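Local coordinates for capsid protein (Macrobrachium rosenbergii nodavirus, PDB 5YKX) that forms the protruding domain of a nodavirus capsid, probably pairing into the dimeric spikes that stud the shell of the virus, at the interface of chains A and B. Coordinates in Å, arbitrary orientation; residue numbers count along the deposited sequence, not the author numbering. Chains: chain A/B, Capsid protein.

Contact 1: the interface of chains A and B. Residues chain A 48, 78-82; chain B 48-50, 52, 76, 80, 82.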
loop_
_atom_site.group_PDB
_atom_site.type_symbol
_atom_site.label_atom_id
_atom_site.label_comp_id
_atom_site.label_asym_id
_atom_site.label_seq_id
_atom_site.Cartn_x
_atom_site.Cartn_y
_atom_site.Cartn_z
HETATM N N MSE A 48 4.480 -3.504 -4.480
HETATM C CA MSE A 48 5.484 -4.300 -5.134
HETATM C C MSE A 48 4.910 -5.041 -6.306
HETATM O O MSE A 48 3.849 -5.708 -6.281
HETATM C CB MSE A 48 6.153 -5.237 -4.039
HETATM C CG MSE A 48 7.476 -5.742 -4.586
HETATM SE SE MSE A 48 8.517 -6.411 -2.965
HETATM C CE MSE A 48 9.121 -4.796 -2.049
ATOM N N SER A 78 13.734 -12.989 1.159
ATOM C CA SER A 78 13.163 -13.890 2.149
ATOM C C SER A 78 12.140 -13.291 3.106
ATOM O O SER A 78 10.988 -13.670 3.055
ATOM C CB SER A 78 14.230 -14.438 3.035
ATOM O OG SER A 78 15.139 -15.128 2.265
ATOM N N ALA A 79 12.555 -12.370 3.963
ATOM C CA ALA A 79 11.664 -11.695 4.839
ATOM C C ALA A 79 11.158 -10.417 4.106
ATOM O O ALA A 79 11.777 -9.317 4.206
ATOM C CB ALA A 79 12.343 -11.333 6.138
ATOM N N ILE A 80 10.046 -10.547 3.382
ATOM C CA ILE A 80 9.626 -9.501 2.442
ATOM C C ILE A 80 9.003 -8.354 3.220
ATOM O O ILE A 80 8.155 -8.611 4.078
ATOM C CB ILE A 80 8.628 -10.041 1.469
ATOM C CG1 ILE A 80 9.312 -11.201 0.722
ATOM C CG2 ILE A 80 8.255 -8.956 0.468
ATOM C CD1 ILE A 80 8.441 -12.062 -0.128
ATOM N N LYS A 81 9.466 -7.146 2.946
ATOM C CA LYS A 81 8.916 -5.958 3.557
ATOM C C LYS A 81 8.436 -5.024 2.454
ATOM O O LYS A 81 9.185 -4.666 1.543
ATOM C CB LYS A 81 9.973 -5.262 4.397
ATOM C CG LYS A 81 9.458 -4.317 5.416
ATOM C CD LYS A 81 9.407 -4.954 6.811
ATOM C CE LYS A 81 9.332 -3.904 7.920
ATOM N NZ LYS A 81 7.946 -3.782 8.489
ATOM N N CYS A 82 7.179 -4.635 2.588
ATOM C CA CYS A 82 6.533 -3.617 1.759
ATOM C C CYS A 82 5.555 -2.925 2.650
ATOM O O CYS A 82 4.369 -3.310 2.733
ATOM C CB CYS A 82 5.813 -4.313 0.568
ATOM S SG CYS A 82 5.058 -3.154 -0.629
HETATM N N MSE B 48 3.095 -5.878 3.139
HETATM C CA MSE B 48 3.754 -7.095 3.454
HETATM C C MSE B 48 4.819 -6.921 4.502
HETATM O O MSE B 48 5.652 -5.976 4.458
HETATM C CB MSE B 48 4.288 -7.664 2.099
HETATM C CG MSE B 48 4.770 -9.095 2.252
HETATM SE SE MSE B 48 4.924 -10.006 0.465
HETATM C CE MSE B 48 3.011 -10.118 -0.080
ATOM N N ASP B 49 4.746 -7.830 5.462
ATOM C CA ASP B 49 5.837 -8.055 6.433
ATOM C C ASP B 49 5.817 -9.497 6.789
ATOM O O ASP B 49 5.079 -9.915 7.693
ATOM C CB ASP B 49 5.651 -7.155 7.649
ATOM C CG ASP B 49 6.804 -7.353 8.677
ATOM O OD1 ASP B 49 7.782 -8.107 8.427
ATOM O OD2 ASP B 49 6.698 -6.764 9.713
ATOM N N ARG B 50 6.481 -10.301 5.966
ATOM C CA ARG B 50 6.084 -11.739 5.847
ATOM C C ARG B 50 7.164 -12.524 5.208
ATOM O O ARG B 50 7.635 -12.233 4.082
ATOM C CB ARG B 50 4.817 -11.849 4.982
ATOM C CG ARG B 50 4.195 -13.224 4.905
ATOM C CD ARG B 50 3.023 -13.215 3.920
ATOM N NE ARG B 50 2.345 -14.462 3.716
ATOM C CZ ARG B 50 2.673 -15.379 2.820
ATOM N NH1 ARG B 50 3.766 -15.215 2.112
ATOM N NH2 ARG B 50 1.901 -16.444 2.640
ATOM N N SER B 52 8.591 -15.291 2.981
ATOM C CA SER B 52 8.049 -15.981 1.804
ATOM C C SER B 52 7.953 -17.495 2.072
ATOM O O SER B 52 8.856 -18.057 2.706
ATOM C CB SER B 52 8.912 -15.739 0.563
ATOM O OG SER B 52 8.540 -16.666 -0.453
ATOM N N ASP B 76 4.241 -14.426 -3.301
ATOM C CA ASP B 76 5.406 -14.330 -2.395
ATOM C C ASP B 76 6.671 -14.974 -2.947
ATOM O O ASP B 76 7.672 -14.962 -2.259
ATOM C CB ASP B 76 5.089 -14.944 -1.040
ATOM C CG ASP B 76 4.830 -16.493 -1.110
ATOM O OD1 ASP B 76 4.642 -17.073 -2.237
ATOM O OD2 ASP B 76 4.674 -17.085 -0.013
ATOM N N ILE B 80 7.602 -11.004 -6.767
ATOM C CA ILE B 80 6.806 -10.546 -5.640
ATOM C C ILE B 80 5.717 -9.593 -6.131
ATOM O O ILE B 80 5.930 -8.587 -6.898
ATOM C CB ILE B 80 7.638 -9.777 -4.593
ATOM C CG1 ILE B 80 8.918 -10.571 -4.151
ATOM C CG2 ILE B 80 6.804 -9.451 -3.345
ATOM C CD1 ILE B 80 8.646 -11.939 -3.821
ATOM N N CYS B 82 2.572 -7.368 -4.265
ATOM C CA CYS B 82 1.840 -6.773 -3.188
ATOM C C CYS B 82 1.204 -5.508 -3.793
ATOM O O CYS B 82 1.821 -4.493 -3.749
ATOM C CB CYS B 82 2.833 -6.413 -2.123
ATOM S SG CYS B 82 2.071 -5.709 -0.603
HETATM O O HOH W 1 9.344 -9.588 6.942
#
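Strands of two nodavirus P-domains, the protruding part of the capsid protein, meet here as intermolecular antiparallel β-sheet: strand 79-84 of chain A runs against strand 41-51 of chain B, with the reciprocal pairing at A:Met48 and B:Cys82. Main-chain bonds carry the register. A:Cys82 N gives a nearly straight bond (174° at H) of 2.8 Å to B:Met48 O, and A:Ile80 N and O both bond with the backbone of B:Arg50. Beyond the strand, B:Ser52 N reaches A:Ser78 O almost along the C=O axis.

A:Ile80 loses most surface to the partner chain. With CG1 anti to the carbonyl carbon (chi1 -59°), CG2 stands anti to the backbone N and chi2 extends CD1 towards B:Ile80. The CG2 methyl lies alongside the B:Met48 side chain, 3.5 Å from its SE; residue 48 is selenomethionine in both chains, SE replacing native sulfur. CD1 meets B:Ile80 CD1 tip to tip at 3.7 Å and also rests near B:Ser52 CB. A β-branched residue suits a strand and offers separate methyls to two neighbours. B:Met48 holds CG anti to its backbone N (chi1 -169°) and bends at chi3, laying the polarisable SE beside the isoleucine; A:Met48 packs alike on B:Ile80 CG2. Between the two pairings the thiols of A:Cys82 and B:Cys82 face each other with SG atoms 3.9 Å apart, a van der Waals contact and no disulfide.

Polar side chains flank the pairing. A:Lys81, bent at chi2 and chi4, runs alongside B:Asp49 and makes a weak salt bridge, NZ to OD2 at 3.5 Å. The other carboxylate oxygen, B:Asp49 OD1, holds a water at 2.6 Å that also touches A:Ile80 O. B:Arg50, extended to NE, makes a salt bridge from NH1 to B:Asp76 OD2 at 3.0 Å, in its guanidinium plane, while B:Ser52 OG bonds B:Asp76 O, probably steadying the segment that receives A:Ser78.

Contact 2: the interface of chains A and B. Residues chain A 9, 11, 41, 43, 118-120, 122, 125; chain B 9, 11, 41, 118-120, 122, 125.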
loop_
_atom_site.group_PDB
_atom_site.type_symbol
_atom_site.label_atom_id
_atom_site.label_comp_id
_atom_site.label_asym_id
_atom_site.label_seq_id
_atom_site.Cartn_x
_atom_site.Cartn_y
_atom_site.Cartn_z
ATOM N N LEU A 9 -16.845 12.535 -1.618
ATOM C CA LEU A 9 -15.490 11.941 -1.428
ATOM C C LEU A 9 -15.248 10.711 -2.321
ATOM O O LEU A 9 -15.974 9.739 -2.227
ATOM C CB LEU A 9 -15.291 11.579 0.025
ATOM C CG LEU A 9 -14.003 10.894 0.352
ATOM C CD1 LEU A 9 -12.843 11.807 0.049
ATOM C CD2 LEU A 9 -13.994 10.594 1.824
ATOM N N TYR A 11 -11.552 8.349 -3.852
ATOM C CA TYR A 11 -10.105 8.305 -3.754
ATOM C C TYR A 11 -9.572 8.183 -5.158
ATOM O O TYR A 11 -10.109 7.443 -5.941
ATOM C CB TYR A 11 -9.691 7.132 -2.905
ATOM C CG TYR A 11 -10.087 7.259 -1.472
ATOM C CD1 TYR A 11 -9.331 7.976 -0.561
ATOM C CD2 TYR A 11 -11.205 6.582 -1.005
ATOM C CE1 TYR A 11 -9.710 8.048 0.766
ATOM C CE2 TYR A 11 -11.605 6.671 0.320
ATOM C CZ TYR A 11 -10.879 7.394 1.197
ATOM O OH TYR A 11 -11.232 7.396 2.524
ATOM N N LYS A 41 -3.288 17.317 0.149
ATOM C CA LYS A 41 -2.860 16.307 1.143
ATOM C C LYS A 41 -3.007 14.944 0.576
ATOM O O LYS A 41 -4.061 14.575 0.005
ATOM C CB LYS A 41 -3.683 16.423 2.414
ATOM C CG LYS A 41 -3.263 17.711 3.109
ATOM C CD LYS A 41 -4.145 18.143 4.240
ATOM C CE LYS A 41 -3.340 19.045 5.171
ATOM N NZ LYS A 41 -4.290 19.833 5.973
ATOM N N ILE A 43 -1.455 10.549 0.840
ATOM C CA ILE A 43 -0.775 9.496 1.562
ATOM C C ILE A 43 -0.123 8.625 0.506
ATOM O O ILE A 43 -0.781 8.218 -0.504
ATOM C CB ILE A 43 -1.717 8.732 2.540
ATOM C CG1 ILE A 43 -0.933 7.635 3.308
ATOM C CG2 ILE A 43 -2.906 8.154 1.808
ATOM C CD1 ILE A 43 -1.742 7.029 4.442
ATOM N N ILE A 118 -2.054 8.128 -3.000
ATOM C CA ILE A 118 -3.488 8.177 -2.774
ATOM C C ILE A 118 -3.892 9.582 -2.423
ATOM O O ILE A 118 -3.293 10.222 -1.587
ATOM C CB ILE A 118 -3.875 7.222 -1.641
ATOM C CG1 ILE A 118 -3.522 5.812 -2.116
ATOM C CG2 ILE A 118 -5.363 7.241 -1.370
ATOM C CD1 ILE A 118 -3.624 4.775 -1.071
ATOM N N ARG A 119 -4.893 10.067 -3.114
ATOM C CA ARG A 119 -5.448 11.415 -2.879
ATOM C C ARG A 119 -6.967 11.292 -2.687
ATOM O O ARG A 119 -7.680 10.744 -3.569
ATOM C CB ARG A 119 -5.203 12.244 -4.124
ATOM C CG ARG A 119 -5.759 13.663 -4.154
ATOM C CD ARG A 119 -5.478 14.358 -5.530
ATOM N NE ARG A 119 -6.368 15.519 -5.724
ATOM C CZ ARG A 119 -6.965 15.833 -6.852
ATOM N NH1 ARG A 119 -7.778 16.866 -6.892
ATOM N NH2 ARG A 119 -6.726 15.163 -7.960
ATOM N N ALA A 120 -7.432 11.899 -1.627
ATOM C CA ALA A 120 -8.855 12.091 -1.368
ATOM C C ALA A 120 -9.339 13.271 -2.214
ATOM O O ALA A 120 -8.836 14.401 -2.053
ATOM C CB ALA A 120 -9.058 12.387 0.067
ATOM N N VAL A 122 -11.915 15.581 -2.789
ATOM C CA VAL A 122 -12.952 16.149 -1.952
ATOM C C VAL A 122 -12.678 17.633 -1.887
ATOM O O VAL A 122 -11.573 18.066 -1.696
ATOM C CB VAL A 122 -12.956 15.488 -0.533
ATOM C CG1 VAL A 122 -11.702 15.813 0.271
ATOM C CG2 VAL A 122 -14.213 15.819 0.251
ATOM N N ASN A 125 -9.204 19.665 -2.397
ATOM C CA ASN A 125 -8.088 18.688 -2.326
ATOM C C ASN A 125 -7.941 17.814 -3.622
ATOM O O ASN A 125 -6.745 17.364 -3.907
ATOM C CB ASN A 125 -8.218 17.767 -1.136
ATOM C CG ASN A 125 -6.849 17.214 -0.731
ATOM O OD1 ASN A 125 -6.023 17.950 -0.261
ATOM N ND2 ASN A 125 -6.644 15.911 -0.874
ATOM N N LEU B 9 -7.902 18.075 6.760
ATOM C CA LEU B 9 -7.993 16.685 6.253
ATOM C C LEU B 9 -6.795 15.895 6.756
ATOM O O LEU B 9 -5.689 16.409 6.689
ATOM C CB LEU B 9 -7.998 16.706 4.747
ATOM C CG LEU B 9 -7.525 15.572 3.862
ATOM C CD1 LEU B 9 -8.236 14.323 4.133
ATOM C CD2 LEU B 9 -7.921 15.959 2.462
ATOM N N TYR B 11 -5.301 11.528 6.976
ATOM C CA TYR B 11 -5.578 10.161 6.566
ATOM C C TYR B 11 -5.278 9.295 7.786
ATOM O O TYR B 11 -4.243 9.463 8.454
ATOM C CB TYR B 11 -4.711 9.746 5.382
ATOM C CG TYR B 11 -4.946 10.521 4.119
ATOM C CD1 TYR B 11 -5.896 10.101 3.180
ATOM C CD2 TYR B 11 -4.204 11.666 3.837
ATOM C CE1 TYR B 11 -6.104 10.788 2.013
ATOM C CE2 TYR B 11 -4.428 12.369 2.660
ATOM C CZ TYR B 11 -5.369 11.954 1.779
ATOM O OH TYR B 11 -5.544 12.591 0.588
ATOM N N LYS B 41 -16.237 6.076 3.287
ATOM C CA LYS B 41 -15.503 5.660 2.112
ATOM C C LYS B 41 -14.054 5.398 2.560
ATOM O O LYS B 41 -13.425 6.205 3.316
ATOM C CB LYS B 41 -15.478 6.719 1.034
ATOM C CG LYS B 41 -16.823 7.323 0.637
ATOM C CD LYS B 41 -17.608 6.350 -0.135
ATOM C CE LYS B 41 -18.757 7.073 -0.827
ATOM N NZ LYS B 41 -18.265 8.039 -1.854
ATOM N N ILE B 118 -7.275 2.546 4.759
ATOM C CA ILE B 118 -7.009 3.960 4.846
ATOM C C ILE B 118 -8.361 4.708 4.779
ATOM O O ILE B 118 -9.202 4.390 3.954
ATOM C CB ILE B 118 -6.192 4.388 3.673
ATOM C CG1 ILE B 118 -4.809 3.733 3.787
ATOM C CG2 ILE B 118 -6.111 5.924 3.549
ATOM C CD1 ILE B 118 -4.050 3.811 2.515
ATOM N N ARG B 119 -8.495 5.669 5.663
ATOM C CA ARG B 119 -9.681 6.532 5.732
ATOM C C ARG B 119 -9.270 7.990 5.773
ATOM O O ARG B 119 -8.507 8.407 6.618
ATOM C CB ARG B 119 -10.516 6.158 6.949
ATOM C CG ARG B 119 -11.769 6.983 7.225
ATOM C CD ARG B 119 -12.168 6.797 8.715
ATOM N NE ARG B 119 -13.059 7.859 9.153
ATOM C CZ ARG B 119 -13.192 8.266 10.398
ATOM N NH1 ARG B 119 -13.968 9.304 10.667
ATOM N NH2 ARG B 119 -12.557 7.651 11.381
ATOM N N ALA B 120 -9.775 8.732 4.802
ATOM C CA ALA B 120 -9.653 10.226 4.830
ATOM C C ALA B 120 -10.654 10.764 5.896
ATOM O O ALA B 120 -11.897 10.512 5.811
ATOM C CB ALA B 120 -9.987 10.797 3.507
ATOM N N VAL B 122 -12.399 13.740 6.868
ATOM C CA VAL B 122 -12.790 15.018 6.278
ATOM C C VAL B 122 -14.312 14.968 6.188
ATOM O O VAL B 122 -14.883 13.905 5.990
ATOM C CB VAL B 122 -12.154 15.158 4.886
ATOM C CG1 VAL B 122 -12.537 14.018 3.965
ATOM C CG2 VAL B 122 -12.457 16.509 4.236
ATOM N N ASN B 125 -16.898 11.849 6.871
ATOM C CA ASN B 125 -16.326 10.538 6.499
ATOM C C ASN B 125 -15.526 9.897 7.646
ATOM O O ASN B 125 -15.314 8.642 7.710
ATOM C CB ASN B 125 -15.418 10.650 5.240
ATOM C CG ASN B 125 -15.215 9.317 4.581
ATOM O OD1 ASN B 125 -16.154 8.699 4.110
ATOM N ND2 ASN B 125 -14.000 8.831 4.599
#
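The start of strand 10-18 and the residue before it, in each chain, pack against the partner's strand 41-51, the end of its strand 114-121 and its C-terminal tail. The two tyrosines lead. B:Tyr11, with CG anti to the carbonyl carbon (chi1 -64°), pushes its phenol across the interface so that OH donates to A:Lys41 O at 2.5 Å and accepts from A:Ala120 N at 3.0 Å. The amide nitrogen lies at the ring edge, in plane, whereas the hydroxyl sits 42° above the lysine carbonyl plane. A:Ile43 CG2 lies over one face of the B:Tyr11 ring, towards its rim, 4.0 Å from the centroid (CH-π). Tyrosine suits this place by joining an apolar ring to a hydroxyl that both gives and receives; A:Tyr11 does the same with B:Lys41 O and B:Ala120 N.

A:Asn125 is the second-shell brace: its ND2 bonds A:Lys41 O on a lone pair, in plane, and A:Ala120 O, while OD1 takes A:Lys41 N at 2.8 Å. The amide thus fixes the carbonyl that the tyrosine grips. Leucine methyls cross the partner amides, B:Leu9 CD2 lying 3.6 Å from A:Asn125 CG. B:Lys41 bends to bring NZ to A:Leu9 O at 2.9 Å, whereas the extended A:Lys41 slides past B:Leu9. A:Ile118 and B:Ile118 meet tip to tip on the inner side, while A:Leu9 and B:Asn125 lie at the domain end where the termini gather.

About 26 Å separates the centres of contact 1 and contact 2, which belong to one two-fold interface and share strand 41-51: its beginning serves contact 2 and its later part contact 1. That strand therefore runs from one contact to the other along the interface, linking backbone sheet pairing at one end to side-chain clasping at the other. Contact 1 could set the register of the subunits, while contact 2, drawing in the C-terminal tail and the residues before the first strand, probably limits their swivelling. Such a two-ended grip fits a dimeric capsid protrusion, although the crystal alone does not prove this pairing on the virion.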